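Local coordinates for protein Rho guanyl nucleotide exchange factor (Rom2), putative (Aspergillus fumigatus Af293, PDB 5O51) that probably acts as a guanine-nucleotide exchange factor for Rho-type GTPases, this piece being its CNH domain, a seven-bladed beta-propeller, at residues G238-F250 with R259-F273. Sequence-based numbering, arbitrary orientation.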
ATOM      1  N   GLY A 238      11.161 -19.994   0.623  1.00 55.75           N
ATOM      2  CA  GLY A 238      11.093 -19.815   2.085  1.00 68.42           C
ATOM      3  C   GLY A 238      12.008 -18.753   2.680  1.00 62.83           C
ATOM      4  O   GLY A 238      12.384 -18.879   3.842  1.00 70.03           O
ATOM      5  N   GLU A 239      12.394 -17.738   1.893  1.00 66.70           N
ATOM      6  CA  GLU A 239      13.067 -16.524   2.422  1.00 67.22           C
ATOM      7  C   GLU A 239      12.069 -15.337   2.347  1.00 61.52           C
ATOM      8  O   GLU A 239      11.222 -15.304   1.473  1.00 60.36           O
ATOM      9  CB  GLU A 239      14.342 -16.180   1.612  1.00 68.57           C
ATOM     10  CG  GLU A 239      15.330 -17.318   1.328  1.00 72.68           C
ATOM     11  CD  GLU A 239      16.431 -16.955   0.299  1.00 80.44           C
ATOM     12  OE1 GLU A 239      16.210 -16.159  -0.665  1.00 71.49           O
ATOM     13  OE2 GLU A 239      17.553 -17.492   0.457  1.00 88.47           O
ATOM     14  N   PHE A 240      12.217 -14.355   3.228  1.00 58.69           N
ATOM     15  CA  PHE A 240      11.520 -13.063   3.102  1.00 54.38           C
ATOM     16  C   PHE A 240      12.471 -11.939   2.730  1.00 48.94           C
ATOM     17  O   PHE A 240      13.549 -11.829   3.323  1.00 46.22           O
ATOM     18  CB  PHE A 240      10.913 -12.718   4.419  1.00 55.23           C
ATOM     19  CG  PHE A 240       9.886 -13.702   4.873  1.00 66.70           C
ATOM     20  CD1 PHE A 240      10.268 -14.904   5.478  1.00 80.15           C
ATOM     21  CD2 PHE A 240       8.536 -13.435   4.728  1.00 64.19           C
ATOM     22  CE1 PHE A 240       9.312 -15.817   5.928  1.00 86.55           C
ATOM     23  CE2 PHE A 240       7.572 -14.338   5.184  1.00 74.57           C
ATOM     24  CZ  PHE A 240       7.957 -15.529   5.777  1.00 81.16           C
ATOM     25  N   LEU A 241      12.075 -11.122   1.761  1.00 40.66           N
ATOM     26  CA  LEU A 241      12.753  -9.877   1.441  1.00 40.04           C
ATOM     27  C   LEU A 241      12.155  -8.786   2.268  1.00 37.00           C
ATOM     28  O   LEU A 241      10.946  -8.525   2.137  1.00 43.61           O
ATOM     29  CB  LEU A 241      12.630  -9.517  -0.023  1.00 39.86           C
ATOM     30  CG  LEU A 241      13.238  -8.136  -0.451  1.00 39.83           C
ATOM     31  CD1 LEU A 241      14.739  -8.132  -0.224  1.00 40.39           C
ATOM     32  CD2 LEU A 241      12.966  -7.867  -1.906  1.00 40.20           C
ATOM     33  N   LEU A 242      12.984  -8.177   3.122  1.00 34.97           N
ATOM     34  CA  LEU A 242      12.593  -7.104   4.029  1.00 39.05           C
ATOM     35  C   LEU A 242      13.063  -5.763   3.484  1.00 36.48           C
ATOM     36  O   LEU A 242      14.245  -5.617   3.122  1.00 35.82           O
ATOM     37  CB  LEU A 242      13.212  -7.369   5.383  1.00 42.57           C
ATOM     38  CG  LEU A 242      12.729  -8.655   6.121  1.00 46.72           C
ATOM     39  CD1 LEU A 242      13.437  -8.696   7.482  1.00 49.38           C
ATOM     40  CD2 LEU A 242      11.246  -8.681   6.443  1.00 51.29           C
ATOM     41  N   ASN A 243      12.153  -4.804   3.409  1.00 34.19           N
ATOM     42  CA  ASN A 243      12.396  -3.498   2.774  1.00 36.27           C
ATOM     43  C   ASN A 243      12.072  -2.368   3.768  1.00 35.99           C
ATOM     44  O   ASN A 243      10.929  -2.216   4.253  1.00 42.06           O
ATOM     45  CB  ASN A 243      11.591  -3.290   1.481  1.00 34.36           C
ATOM     46  CG  ASN A 243      11.857  -4.357   0.428  1.00 39.72           C
ATOM     47  OD1 ASN A 243      12.881  -4.381  -0.260  1.00 37.48           O
ATOM     48  ND2 ASN A 243      10.892  -5.245   0.265  1.00 42.21           N
ATOM     49  N   TYR A 244      13.110  -1.636   4.124  1.00 33.58           N
ATOM     50  CA  TYR A 244      13.002  -0.459   4.985  1.00 35.08           C
ATOM     51  C   TYR A 244      13.482   0.795   4.203  1.00 35.22           C
ATOM     52  O   TYR A 244      14.121   0.681   3.125  1.00 35.33           O
ATOM     53  CB  TYR A 244      13.873  -0.614   6.211  1.00 37.77           C
ATOM     54  CG  TYR A 244      13.835  -1.902   7.077  1.00 35.77           C
ATOM     55  CD1 TYR A 244      14.240  -3.096   6.579  1.00 36.98           C
ATOM     56  CD2 TYR A 244      13.527  -1.836   8.435  1.00 39.04           C
ATOM     57  CE1 TYR A 244      14.261  -4.232   7.355  1.00 39.78           C
ATOM     58  CE2 TYR A 244      13.539  -2.968   9.236  1.00 42.13           C
ATOM     59  CZ  TYR A 244      13.947  -4.169   8.694  1.00 41.29           C
ATOM     60  OH  TYR A 244      14.026  -5.365   9.427  1.00 44.81           O
ATOM     61  N   SER A 245      13.189   1.998   4.721  1.00 35.83           N
ATOM     62  CA  SER A 245      13.567   3.208   4.016  1.00 37.01           C
ATOM     63  C   SER A 245      15.079   3.259   3.798  1.00 37.16           C
ATOM     64  O   SER A 245      15.520   3.852   2.841  1.00 36.99           O
ATOM     65  CB  SER A 245      13.086   4.487   4.709  1.00 40.43           C
ATOM     66  OG  SER A 245      13.714   4.606   5.999  1.00 42.12           O
ATOM     67  N   ASP A 246      15.887   2.618   4.642  1.00 36.52           N
ATOM     68  CA  ASP A 246      17.334   2.736   4.505  1.00 38.41           C
ATOM     69  C   ASP A 246      18.019   1.596   3.766  1.00 39.15           C
ATOM     70  O   ASP A 246      19.092   1.789   3.180  1.00 35.13           O
ATOM     71  CB  ASP A 246      17.987   2.943   5.887  1.00 41.86           C
ATOM     72  CG  ASP A 246      17.718   4.356   6.466  1.00 45.97           C
ATOM     73  OD1 ASP A 246      17.716   5.370   5.723  1.00 45.88           O
ATOM     74  OD2 ASP A 246      17.445   4.435   7.664  1.00 55.39           O
ATOM     75  N   PHE A 247      17.409   0.415   3.777  1.00 34.83           N
ATOM     76  CA  PHE A 247      18.073  -0.746   3.272  1.00 34.85           C
ATOM     77  C   PHE A 247      17.123  -1.854   2.999  1.00 32.02           C
ATOM     78  O   PHE A 247      16.030  -1.852   3.511  1.00 34.20           O
ATOM     79  CB  PHE A 247      19.180  -1.235   4.235  1.00 40.39           C
ATOM     80  CG  PHE A 247      18.873  -1.018   5.698  1.00 42.35           C
ATOM     81  CD1 PHE A 247      17.848  -1.704   6.318  1.00 38.66           C
ATOM     82  CD2 PHE A 247      19.679  -0.169   6.469  1.00 41.84           C
ATOM     83  CE1 PHE A 247      17.552  -1.467   7.665  1.00 46.86           C
ATOM     84  CE2 PHE A 247      19.431   0.046   7.813  1.00 43.85           C
ATOM     85  CZ  PHE A 247      18.360  -0.597   8.418  1.00 46.65           C
ATOM     86  N   SER A 248      17.575  -2.811   2.180  1.00 34.36           N
ATOM     87  CA  SER A 248      16.862  -4.051   1.965  1.00 34.11           C
ATOM     88  C   SER A 248      17.775  -5.220   2.166  1.00 36.36           C
ATOM     89  O   SER A 248      18.946  -5.144   1.806  1.00 36.64           O
ATOM     90  CB  SER A 248      16.189  -4.092   0.573  1.00 34.62           C
ATOM     91  OG  SER A 248      15.082  -3.215   0.563  1.00 34.84           O
ATOM     92  N   PHE A 249      17.215  -6.323   2.716  1.00 38.17           N
ATOM     93  CA  PHE A 249      17.948  -7.573   2.778  1.00 39.19           C
ATOM     94  C   PHE A 249      17.024  -8.792   2.996  1.00 40.37           C
ATOM     95  O   PHE A 249      15.814  -8.675   3.287  1.00 37.94           O
ATOM     96  CB  PHE A 249      18.976  -7.482   3.900  1.00 40.81           C
ATOM     97  CG  PHE A 249      18.351  -7.228   5.237  1.00 38.99           C
ATOM     98  CD1 PHE A 249      18.082  -5.951   5.649  1.00 39.00           C
ATOM     99  CD2 PHE A 249      17.946  -8.297   6.018  1.00 37.91           C
ATOM    100  CE1 PHE A 249      17.430  -5.721   6.842  1.00 37.58           C
ATOM    101  CE2 PHE A 249      17.334  -8.084   7.220  1.00 39.18           C
ATOM    102  CZ  PHE A 249      17.095  -6.796   7.645  1.00 41.51           C
ATOM    103  N   PHE A 250      17.612  -9.983   2.887  1.00 40.81           N
ATOM    104  CA  PHE A 250      16.815 -11.235   3.043  1.00 42.93           C
ATOM    105  C   PHE A 250      16.919 -11.866   4.455  1.00 42.49           C
ATOM    106  O   PHE A 250      18.014 -11.866   5.071  1.00 42.27           O
ATOM    107  CB  PHE A 250      17.297 -12.257   2.048  1.00 37.38           C
ATOM    108  CG  PHE A 250      16.985 -11.951   0.656  1.00 44.78           C
ATOM    109  CD1 PHE A 250      15.750 -12.295   0.125  1.00 42.85           C
ATOM    110  CD2 PHE A 250      17.956 -11.395  -0.185  1.00 46.50           C
ATOM    111  CE1 PHE A 250      15.444 -11.996  -1.180  1.00 41.45           C
ATOM    112  CE2 PHE A 250      17.661 -11.135  -1.494  1.00 45.24           C
ATOM    113  CZ  PHE A 250      16.405 -11.422  -1.995  1.00 44.39           C
ATOM    114  N   ARG A 259      21.492 -15.041   2.497  1.00 50.12           N
ATOM    115  CA  ARG A 259      22.425 -14.434   1.574  1.00 48.58           C
ATOM    116  C   ARG A 259      23.149 -13.305   2.321  1.00 55.21           C
ATOM    117  O   ARG A 259      22.894 -12.106   2.067  1.00 47.91           O
ATOM    118  CB  ARG A 259      21.698 -13.903   0.343  1.00 57.99           C
ATOM    119  CG  ARG A 259      20.730 -14.879  -0.324  1.00 57.54           C
ATOM    120  CD  ARG A 259      20.272 -14.337  -1.688  1.00 60.85           C
ATOM    121  NE  ARG A 259      18.883 -14.730  -1.989  1.00 69.10           N
ATOM    122  CZ  ARG A 259      18.206 -14.427  -3.103  1.00 69.59           C
ATOM    123  NH1 ARG A 259      18.758 -13.710  -4.097  1.00 69.26           N
ATOM    124  NH2 ARG A 259      16.960 -14.870  -3.225  1.00 68.95           N
ATOM    125  N   PRO A 260      24.045 -13.683   3.254  1.00 54.70           N
ATOM    126  CA  PRO A 260      24.664 -12.718   4.197  1.00 50.59           C
ATOM    127  C   PRO A 260      25.559 -11.702   3.531  1.00 48.83           C
ATOM    128  O   PRO A 260      25.842 -10.665   4.115  1.00 49.08           O
ATOM    129  CB  PRO A 260      25.463 -13.625   5.163  1.00 53.00           C
ATOM    130  CG  PRO A 260      25.760 -14.835   4.377  1.00 51.14           C
ATOM    131  CD  PRO A 260      24.692 -15.011   3.324  1.00 48.85           C
ATOM    132  N   ASP A 261      26.009 -11.984   2.308  1.00 46.60           N
ATOM    133  CA  ASP A 261      26.777 -11.016   1.555  1.00 50.50           C
ATOM    134  C   ASP A 261      25.965 -10.049   0.673  1.00 49.74           C
ATOM    135  O   ASP A 261      26.548  -9.168  -0.001  1.00 48.59           O
ATOM    136  CB  ASP A 261      27.832 -11.748   0.733  1.00 50.63           C
ATOM    137  CG  ASP A 261      28.832 -12.512   1.636  1.00 65.16           C
ATOM    138  OD1 ASP A 261      29.229 -12.004   2.743  1.00 62.20           O
ATOM    139  OD2 ASP A 261      29.200 -13.637   1.237  1.00 66.59           O
ATOM    140  N   TRP A 262      24.644 -10.164   0.739  1.00 48.23           N
ATOM    141  CA  TRP A 262      23.711  -9.430  -0.155  1.00 45.94           C
ATOM    142  C   TRP A 262      23.055  -8.384   0.660  1.00 39.76           C
ATOM    143  O   TRP A 262      22.437  -8.683   1.686  1.00 38.51           O
ATOM    144  CB  TRP A 262      22.639 -10.381  -0.737  1.00 45.07           C
ATOM    145  CG  TRP A 262      21.803  -9.858  -1.901  1.00 40.54           C
ATOM    146  CD1 TRP A 262      21.985 -10.136  -3.217  1.00 38.81           C
ATOM    147  CD2 TRP A 262      20.628  -9.014  -1.832  1.00 36.99           C
ATOM    148  NE1 TRP A 262      21.001  -9.557  -3.953  1.00 42.21           N
ATOM    149  CE2 TRP A 262      20.169  -8.847  -3.121  1.00 38.46           C
ATOM    150  CE3 TRP A 262      19.934  -8.398  -0.790  1.00 41.65           C
ATOM    151  CZ2 TRP A 262      19.071  -8.042  -3.427  1.00 39.82           C
ATOM    152  CZ3 TRP A 262      18.811  -7.614  -1.097  1.00 38.90           C
ATOM    153  CH2 TRP A 262      18.406  -7.442  -2.397  1.00 38.59           C
ATOM    154  N   LYS A 263      23.191  -7.140   0.208  1.00 39.29           N
ATOM    155  CA  LYS A 263      22.596  -5.999   0.896  1.00 38.87           C
ATOM    156  C   LYS A 263      22.464  -4.792  -0.088  1.00 41.27           C
ATOM    157  O   LYS A 263      23.433  -4.466  -0.828  1.00 43.46           O
ATOM    158  CB  LYS A 263      23.509  -5.568   2.055  1.00 44.84           C
ATOM    159  CG  LYS A 263      22.981  -4.432   2.922  1.00 38.89           C
ATOM    160  CD  LYS A 263      24.010  -3.844   3.868  1.00 40.82           C
ATOM    161  CE  LYS A 263      23.411  -2.642   4.599  1.00 41.99           C
ATOM    162  NZ  LYS A 263      24.413  -1.814   5.283  1.00 45.28           N
ATOM    163  N   ILE A 264      21.311  -4.100  -0.028  1.00 39.52           N
ATOM    164  CA  ILE A 264      21.092  -2.826  -0.765  1.00 32.86           C
ATOM    165  C   ILE A 264      20.925  -1.750   0.267  1.00 31.82           C
ATOM    166  O   ILE A 264      20.185  -1.917   1.237  1.00 35.24           O
ATOM    167  CB  ILE A 264      19.801  -2.871  -1.651  1.00 34.79           C
ATOM    168  CG1 ILE A 264      19.961  -3.874  -2.792  1.00 37.82           C
ATOM    169  CG2 ILE A 264      19.394  -1.501  -2.174  1.00 34.17           C
ATOM    170  CD1 ILE A 264      18.669  -4.326  -3.385  1.00 38.63           C
ATOM    171  N   SER A 265      21.607  -0.643   0.051  1.00 34.95           N
ATOM    172  CA  SER A 265      21.349   0.591   0.778  1.00 34.73           C
ATOM    173  C   SER A 265      20.745   1.556  -0.233  1.00 33.03           C
ATOM    174  O   SER A 265      21.403   1.868  -1.238  1.00 30.47           O
ATOM    175  CB  SER A 265      22.673   1.180   1.362  1.00 34.51           C
ATOM    176  OG  SER A 265      22.936   0.590   2.658  1.00 37.82           O
ATOM    177  N   TRP A 266      19.558   2.086   0.047  1.00 35.34           N
ATOM    178  CA  TRP A 266      18.852   2.956  -0.961  1.00 30.96           C
ATOM    179  C   TRP A 266      19.474   4.349  -1.005  1.00 34.95           C
ATOM    180  O   TRP A 266      19.893   4.908   0.038  1.00 35.19           O
ATOM    181  CB  TRP A 266      17.324   2.964  -0.647  1.00 29.78           C
ATOM    182  CG  TRP A 266      16.716   1.570  -0.750  1.00 30.26           C
ATOM    183  CD1 TRP A 266      16.355   0.786   0.263  1.00 33.80           C
ATOM    184  CD2 TRP A 266      16.513   0.806  -1.943  1.00 27.95           C
ATOM    185  NE1 TRP A 266      15.913  -0.446  -0.199  1.00 30.26           N
ATOM    186  CE2 TRP A 266      16.009  -0.451  -1.558  1.00 29.06           C
ATOM    187  CE3 TRP A 266      16.710   1.074  -3.327  1.00 31.53           C
ATOM    188  CZ2 TRP A 266      15.670  -1.459  -2.483  1.00 30.47           C
ATOM    189  CZ3 TRP A 266      16.351   0.083  -4.272  1.00 32.49           C
ATOM    190  CH2 TRP A 266      15.838  -1.187  -3.839  1.00 29.46           C
ATOM    191  N   GLU A 267      19.576   4.906  -2.208  1.00 31.76           N
ATOM    192  CA  GLU A 267      20.035   6.301  -2.373  1.00 34.14           C
ATOM    193  C   GLU A 267      19.181   7.319  -1.750  1.00 35.84           C
ATOM    194  O   GLU A 267      19.719   8.255  -1.213  1.00 37.05           O
ATOM    195  CB  GLU A 267      20.341   6.655  -3.835  1.00 34.89           C
ATOM    196  CG  GLU A 267      21.408   5.691  -4.425  1.00 37.24           C
ATOM    197  CD  GLU A 267      21.942   6.152  -5.763  1.00 41.57           C
ATOM    198  OE1 GLU A 267      21.678   7.311  -6.185  1.00 41.11           O
ATOM    199  OE2 GLU A 267      22.664   5.372  -6.368  1.00 41.37           O
ATOM    200  N   GLY A 268      17.861   7.138  -1.759  1.00 34.63           N
ATOM    201  CA  GLY A 268      16.921   8.119  -1.164  1.00 36.65           C
ATOM    202  C   GLY A 268      16.287   7.622   0.129  1.00 34.95           C
ATOM    203  O   GLY A 268      16.876   6.827   0.846  1.00 35.85           O
ATOM    204  N   ASN A 269      15.090   8.111   0.408  1.00 36.45           N
ATOM    205  CA  ASN A 269      14.254   7.670   1.545  1.00 35.58           C
ATOM    206  C   ASN A 269      12.933   7.088   1.040  1.00 35.69           C
ATOM    207  O   ASN A 269      11.900   7.712   1.116  1.00 34.76           O
ATOM    208  CB  ASN A 269      14.085   8.830   2.547  1.00 37.77           C
ATOM    209  CG  ASN A 269      15.445   9.174   3.231  1.00 42.92           C
ATOM    210  OD1 ASN A 269      15.951   8.389   4.026  1.00 46.07           O
ATOM    211  ND2 ASN A 269      16.093  10.224   2.783  1.00 44.94           N
ATOM    212  N   PRO A 270      12.984   5.879   0.459  1.00 36.66           N
ATOM    213  CA  PRO A 270      11.762   5.338  -0.194  1.00 33.45           C
ATOM    214  C   PRO A 270      10.618   5.131   0.802  1.00 37.48           C
ATOM    215  O   PRO A 270      10.856   4.777   1.956  1.00 34.44           O
ATOM    216  CB  PRO A 270      12.236   4.020  -0.847  1.00 36.83           C
ATOM    217  CG  PRO A 270      13.637   3.710  -0.215  1.00 35.09           C
ATOM    218  CD  PRO A 270      14.177   5.069   0.177  1.00 36.45           C
ATOM    219  N   ASN A 271       9.399   5.410   0.356  1.00 33.37           N
ATOM    220  CA  ASN A 271       8.194   5.217   1.182  1.00 32.09           C
ATOM    221  C   ASN A 271       7.340   4.057   0.596  1.00 32.15           C
ATOM    222  O   ASN A 271       6.279   3.772   1.117  1.00 33.62           O
ATOM    223  CB  ASN A 271       7.372   6.543   1.304  1.00 32.31           C
ATOM    224  CG  ASN A 271       7.010   7.149  -0.052  1.00 37.11           C
ATOM    225  OD1 ASN A 271       6.668   6.426  -0.985  1.00 37.24           O
ATOM    226  ND2 ASN A 271       7.059   8.462  -0.167  1.00 38.31           N
ATOM    227  N   ALA A 272       7.759   3.434  -0.511  1.00 30.80           N
ATOM    228  CA  ALA A 272       6.995   2.286  -1.074  1.00 32.91           C
ATOM    229  C   ALA A 272       7.881   1.423  -1.939  1.00 34.46           C
ATOM    230  O   ALA A 272       8.926   1.918  -2.447  1.00 33.35           O
ATOM    231  CB  ALA A 272       5.758   2.796  -1.844  1.00 33.92           C
ATOM    232  N   PHE A 273       7.478   0.155  -2.115  1.00 32.12           N
ATOM    233  CA  PHE A 273       8.265  -0.815  -2.839  1.00 30.33           C
ATOM    234  C   PHE A 273       7.365  -1.693  -3.712  1.00 35.94           C
ATOM    235  O   PHE A 273       6.242  -1.941  -3.363  1.00 34.16           O
ATOM    236  CB  PHE A 273       9.013  -1.753  -1.830  1.00 36.91           C
ATOM    237  CG  PHE A 273      10.129  -1.076  -1.071  1.00 34.47           C
ATOM    238  CD1 PHE A 273       9.868  -0.363   0.078  1.00 34.41           C
ATOM    239  CD2 PHE A 273      11.403  -1.084  -1.560  1.00 37.34           C
ATOM    240  CE1 PHE A 273      10.889   0.289   0.758  1.00 33.06           C
ATOM    241  CE2 PHE A 273      12.436  -0.431  -0.909  1.00 31.74           C
ATOM    242  CZ  PHE A 273      12.173   0.256   0.247  1.00 32.84           C
TER
HETATM  243  O   HOH W   1      14.875   6.967   6.152  1.00 56.11           O
HETATM  244  O   HOH W   2      20.348   4.191   2.506  1.00 34.63           O
HETATM  245  O   HOH W   3      20.738 -10.410   2.522  1.00 37.12           O
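S248 and I264 pair their backbones where the outermost strand of a CNH beta-propeller blade is laid down: S248 N donates a hydrogen bond to I264 O at 2.9 Å and I264 N donates one back to S248 O, an antiparallel hydrogen-bonded pair. W266 N adds a bond to D246 O before the chain crosses to strand 272-276 of the next blade. R259 closes the F250 end of the contact. Its CB points toward segment 238-250, CG passes 4.2 Å from E239 OE2, and CD lies 4.0 Å from F250 CD2. A bend at chi3 (-147°) then lays the guanidinium flat on F250, planes 10° apart, as a cation-pi stack with CZ over the ring face. NH2 forms a salt-bridging hydrogen bond to E239 OE1 at 3.0 Å, in the guanidinium plane, and NE gives the same oxygen a weak one; NH1, also above F250, forms a salt bridge with E294. Arginine suits the place because its face can stack while its edge binds carboxylates. The opposite face of F250 is covered by L241 CD1, and the edge of F250 meets the face of W262. Towards the next blade, F273 receives N243 CB over its ring centre at 3.5 Å. I264 CG2 covers the centre of one W266 face, F273 CE2 the other nearer its rim, and a tryptophan there also supplies an N-H at its edge. Small S248 fits between: OG donates to N243 OD1 at 2.6 Å and accepts a hydrogen bond from W266 NE1 at 3.0 Å, only 5° out of the indole plane.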